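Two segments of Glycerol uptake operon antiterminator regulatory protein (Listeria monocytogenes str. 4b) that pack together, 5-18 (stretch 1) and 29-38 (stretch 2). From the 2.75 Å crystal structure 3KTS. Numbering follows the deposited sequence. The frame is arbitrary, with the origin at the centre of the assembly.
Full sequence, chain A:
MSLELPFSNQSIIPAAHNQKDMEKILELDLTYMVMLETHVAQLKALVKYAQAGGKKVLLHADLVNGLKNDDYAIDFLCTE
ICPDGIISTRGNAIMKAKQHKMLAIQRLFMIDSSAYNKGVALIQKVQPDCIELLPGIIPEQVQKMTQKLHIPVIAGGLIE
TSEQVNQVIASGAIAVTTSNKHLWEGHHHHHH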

# COMPACT_ATOMS: atom_id res chain seq x y z
N LEU A 5 10.03 8.83 -1.15
CA LEU A 5 9.09 8.21 -0.23
C LEU A 5 9.78 7.49 0.94
O LEU A 5 10.79 6.81 0.73
CB LEU A 5 8.13 7.27 -0.97
CG LEU A 5 6.93 7.93 -1.65
CD1 LEU A 5 5.79 6.97 -1.56
CD2 LEU A 5 6.52 9.26 -1.02
N PRO A 6 9.21 7.63 2.16
CA PRO A 6 9.80 7.20 3.44
C PRO A 6 10.26 5.74 3.54
O PRO A 6 11.04 5.41 4.44
CB PRO A 6 8.68 7.47 4.45
CG PRO A 6 7.44 7.64 3.63
CD PRO A 6 7.91 8.28 2.39
N PHE A 7 9.79 4.88 2.65
CA PHE A 7 10.33 3.52 2.55
C PHE A 7 11.40 3.44 1.46
O PHE A 7 11.23 2.77 0.44
CB PHE A 7 9.23 2.47 2.36
CG PHE A 7 7.95 3.00 1.78
CD1 PHE A 7 7.83 3.21 0.41
CD2 PHE A 7 6.87 3.28 2.60
CE1 PHE A 7 6.65 3.71 -0.12
CE2 PHE A 7 5.68 3.77 2.07
CZ PHE A 7 5.57 3.99 0.71
N SER A 8 12.48 4.18 1.69
CA SER A 8 13.71 4.02 0.92
C SER A 8 14.53 2.95 1.62
O SER A 8 14.55 2.88 2.85
CB SER A 8 14.49 5.34 0.86
OG SER A 8 13.76 6.34 0.18
N ASN A 9 15.19 2.10 0.81
CA ASN A 9 15.94 0.93 1.29
C ASN A 9 15.13 -0.09 2.11
O ASN A 9 15.68 -0.83 2.93
CB ASN A 9 17.25 1.32 2.00
CG ASN A 9 18.42 1.45 1.04
OD1 ASN A 9 19.43 2.09 1.36
ND2 ASN A 9 18.31 0.85 -0.15
N GLN A 10 13.82 -0.11 1.88
CA GLN A 10 12.96 -1.16 2.37
C GLN A 10 12.24 -1.77 1.18
O GLN A 10 11.36 -1.14 0.59
CB GLN A 10 11.96 -0.63 3.38
CG GLN A 10 11.22 -1.75 4.11
CD GLN A 10 10.09 -1.23 4.95
OE1 GLN A 10 10.01 -0.03 5.23
NE2 GLN A 10 9.20 -2.13 5.36
N SER A 11 12.63 -3.00 0.83
CA SER A 11 12.18 -3.66 -0.39
C SER A 11 10.89 -4.45 -0.19
O SER A 11 10.01 -4.44 -1.05
CB SER A 11 13.27 -4.58 -0.92
OG SER A 11 14.43 -3.82 -1.22
N ILE A 12 10.80 -5.15 0.94
CA ILE A 12 9.59 -5.88 1.29
C ILE A 12 8.81 -5.06 2.31
O ILE A 12 9.34 -4.62 3.33
CB ILE A 12 9.91 -7.31 1.82
CG1 ILE A 12 10.11 -8.28 0.65
CG2 ILE A 12 8.79 -7.87 2.67
CD1 ILE A 12 11.52 -8.35 0.14
N ILE A 13 7.54 -4.83 1.99
CA ILE A 13 6.60 -4.25 2.92
C ILE A 13 5.59 -5.36 3.20
O ILE A 13 4.74 -5.63 2.36
CB ILE A 13 5.92 -3.00 2.33
CG1 ILE A 13 6.97 -2.00 1.82
CG2 ILE A 13 5.03 -2.36 3.39
CD1 ILE A 13 6.38 -0.75 1.16
N PRO A 14 5.72 -6.03 4.35
CA PRO A 14 4.83 -7.14 4.70
C PRO A 14 3.37 -6.72 4.78
O PRO A 14 3.06 -5.61 5.20
CB PRO A 14 5.34 -7.57 6.09
CG PRO A 14 6.09 -6.41 6.61
CD PRO A 14 6.73 -5.81 5.40
N ALA A 15 2.49 -7.62 4.36
CA ALA A 15 1.06 -7.34 4.30
C ALA A 15 0.29 -8.28 5.21
O ALA A 15 0.24 -9.48 4.96
CB ALA A 15 0.56 -7.44 2.86
N ALA A 16 -0.31 -7.73 6.26
CA ALA A 16 -1.02 -8.53 7.25
C ALA A 16 -2.49 -8.70 6.90
O ALA A 16 -3.19 -7.72 6.67
CB ALA A 16 -0.88 -7.89 8.63
N HIS A 17 -2.94 -9.96 6.86
CA HIS A 17 -4.35 -10.31 6.72
C HIS A 17 -5.01 -10.45 8.09
O HIS A 17 -6.22 -10.23 8.24
CB HIS A 17 -4.51 -11.64 5.98
CG HIS A 17 -4.21 -11.57 4.52
ND1 HIS A 17 -5.13 -11.11 3.59
CD2 HIS A 17 -3.10 -11.91 3.82
CE1 HIS A 17 -4.59 -11.18 2.39
NE2 HIS A 17 -3.36 -11.65 2.50
N ASN A 18 -4.20 -10.84 9.07
CA ASN A 18 -4.67 -11.22 10.40
C ASN A 18 -4.22 -10.26 11.48
O ASN A 18 -3.42 -9.36 11.25
CB ASN A 18 -4.15 -12.62 10.76
CG ASN A 18 -4.71 -13.69 9.86
OD1 ASN A 18 -5.81 -14.19 10.08
ND2 ASN A 18 -3.95 -14.08 8.84
N ASP A 29 12.80 -6.61 11.24
CA ASP A 29 13.63 -5.42 11.11
C ASP A 29 13.01 -4.36 10.18
O ASP A 29 13.40 -3.19 10.20
CB ASP A 29 15.03 -5.81 10.63
CG ASP A 29 16.08 -4.77 10.97
OD1 ASP A 29 16.69 -4.88 12.06
OD2 ASP A 29 16.31 -3.85 10.16
N LEU A 30 12.05 -4.80 9.36
CA LEU A 30 11.37 -3.94 8.40
C LEU A 30 10.45 -2.95 9.11
O LEU A 30 9.67 -3.34 9.97
CB LEU A 30 10.55 -4.80 7.42
CG LEU A 30 11.27 -6.00 6.77
CD1 LEU A 30 10.26 -7.05 6.34
CD2 LEU A 30 12.15 -5.58 5.59
N THR A 31 10.56 -1.67 8.75
CA THR A 31 9.84 -0.60 9.46
C THR A 31 8.37 -0.38 9.02
O THR A 31 7.49 -0.25 9.87
CB THR A 31 10.65 0.74 9.50
OG1 THR A 31 9.77 1.83 9.81
CG2 THR A 31 11.37 1.01 8.16
N TYR A 32 8.12 -0.35 7.71
CA TYR A 32 6.74 -0.19 7.19
C TYR A 32 5.98 -1.50 6.99
O TYR A 32 6.52 -2.48 6.46
CB TYR A 32 6.74 0.59 5.88
CG TYR A 32 6.70 2.09 6.06
CD1 TYR A 32 7.87 2.83 6.16
CD2 TYR A 32 5.49 2.76 6.11
CE1 TYR A 32 7.83 4.21 6.32
CE2 TYR A 32 5.43 4.14 6.27
CZ TYR A 32 6.61 4.85 6.37
OH TYR A 32 6.55 6.21 6.54
N MET A 33 4.72 -1.50 7.42
CA MET A 33 3.84 -2.66 7.25
C MET A 33 2.53 -2.28 6.55
O MET A 33 2.16 -1.10 6.50
CB MET A 33 3.54 -3.32 8.60
CG MET A 33 2.51 -2.58 9.45
SD MET A 33 1.53 -3.72 10.44
CE MET A 33 2.63 -4.00 11.83
N VAL A 34 1.83 -3.27 6.02
CA VAL A 34 0.54 -3.05 5.38
C VAL A 34 -0.56 -3.86 6.06
O VAL A 34 -0.40 -5.05 6.31
CB VAL A 34 0.59 -3.42 3.88
CG1 VAL A 34 -0.82 -3.47 3.31
CG2 VAL A 34 1.45 -2.43 3.11
N MET A 35 -1.67 -3.20 6.35
CA MET A 35 -2.80 -3.84 7.02
C MET A 35 -3.99 -3.98 6.08
O MET A 35 -4.56 -2.99 5.63
CB MET A 35 -3.20 -3.06 8.27
CG MET A 35 -3.40 -3.93 9.50
SD MET A 35 -3.76 -2.96 10.98
CE MET A 35 -2.10 -2.59 11.55
N LEU A 36 -4.36 -5.22 5.77
CA LEU A 36 -5.17 -5.52 4.60
C LEU A 36 -6.65 -5.52 4.94
O LEU A 36 -7.39 -4.61 4.56
CB LEU A 36 -4.76 -6.86 3.99
CG LEU A 36 -3.68 -6.82 2.91
CD1 LEU A 36 -3.03 -8.19 2.75
CD2 LEU A 36 -4.25 -6.33 1.59
N GLU A 37 -7.09 -6.55 5.65
CA GLU A 37 -8.45 -6.61 6.17
C GLU A 37 -8.49 -6.28 7.66
O GLU A 37 -7.68 -6.78 8.43
CB GLU A 37 -9.07 -7.99 5.92
CG GLU A 37 -10.55 -8.07 6.22
CD GLU A 37 -11.06 -9.50 6.25
OE1 GLU A 37 -12.28 -9.69 6.44
OE2 GLU A 37 -10.24 -10.43 6.09
N THR A 38 -9.44 -5.44 8.05
CA THR A 38 -9.53 -4.97 9.43
C THR A 38 -10.98 -4.85 9.88
O THR A 38 -11.90 -5.00 9.07
CB THR A 38 -8.83 -3.61 9.60
OG1 THR A 38 -9.27 -2.71 8.58
CG2 THR A 38 -7.32 -3.77 9.52

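The two stretches meet as neighbouring parallel β-strands, residues 12-16 and 32-35, whose axes diverge by 27° and approach to 4.6 Å. Together the segments bury 817 Å² of surface, through a short ladder of backbone hydrogen bonds at one end and a side-chain contact centred on Tyr32 at the other.

Stretch 1 begins as a loop, and its first two contacts are both with Tyr32. Pro6 points toward stretch 2 and lies against the end of the tyrosine, with CB 3.2 Å from Tyr32 OH and 3.9 Å from Tyr32 CE1. Phe7 then presents its ring edge to the face of the Tyr32 ring. The planes stand at 90° with centroids 5.0 Å apart, and Phe7 CD2 comes within 3.7 Å of Tyr32 CG, a T-shaped arrangement that sets the weakly positive hydrogens of one ring against the π cloud of the other. Ser8 and Asn9 make no contact with stretch 2.

Gln10 carries the polar part of this region. Before the strands come into register, its carboxamide does the work of a peptide group: OE1 accepts a hydrogen bond from Tyr32 N (3.1 Å), while NE2 donates to Tyr32 O (2.9 Å). Both backbone polar atoms of Tyr32 are thus satisfied by a single side chain. NE2 also donates to Ile12 O at 3.2 Å, which ties the amide back to its own segment. The nearly extended chain, with chi1 and chi2 both t, lets it span the 7.9 Å between Gln10 CA and Tyr32 CA.

From Ile12 onward apolar contacts flank the backbone. Ile12 CG2 lies 4.0 Å from Leu30 CD1, and the same leucine atom is 3.9 Å from Pro14 CD. Ile13 uses its CG2 methyl to pack on Val34 CG2 at 3.6 Å, and this methyl is also 4.2 Å from Tyr32 CB. Pro14 has no amide hydrogen to donate, but its carbonyl starts the ladder, with Val34 N donating to Pro14 O at 2.8 Å.

Ala15 pairs with Val34 in a parallel bridge, their CA atoms 4.5 Å apart. Val34 O receives the hydrogen bond from Ala16 N (2.7 Å, nearly linear at 169°) and also accepts a CA-H...O contact from Ala15 CA at 3.4 Å. The side chains of this pair share one face of the sheet, where Ala15 CB is 4.1 Å from Val34 CB and 3.7 Å from Leu36 CD1. Ala16 and Met35 form the next bridge, with their side chains on the other face. Ala16 O then accepts from Leu36 N at 2.9 Å, so Ala16 engages stretch 2 through both its amide and its carbonyl, as parallel pairing requires.

At His17 the CA-to-CB bond points away, yet the end of the side chain comes nearer. Leu36 CD1 sits over one face of the imidazole, 3.5 Å from the ring centroid in a CH-π contact, and is 3.4 Å from His17 CE1.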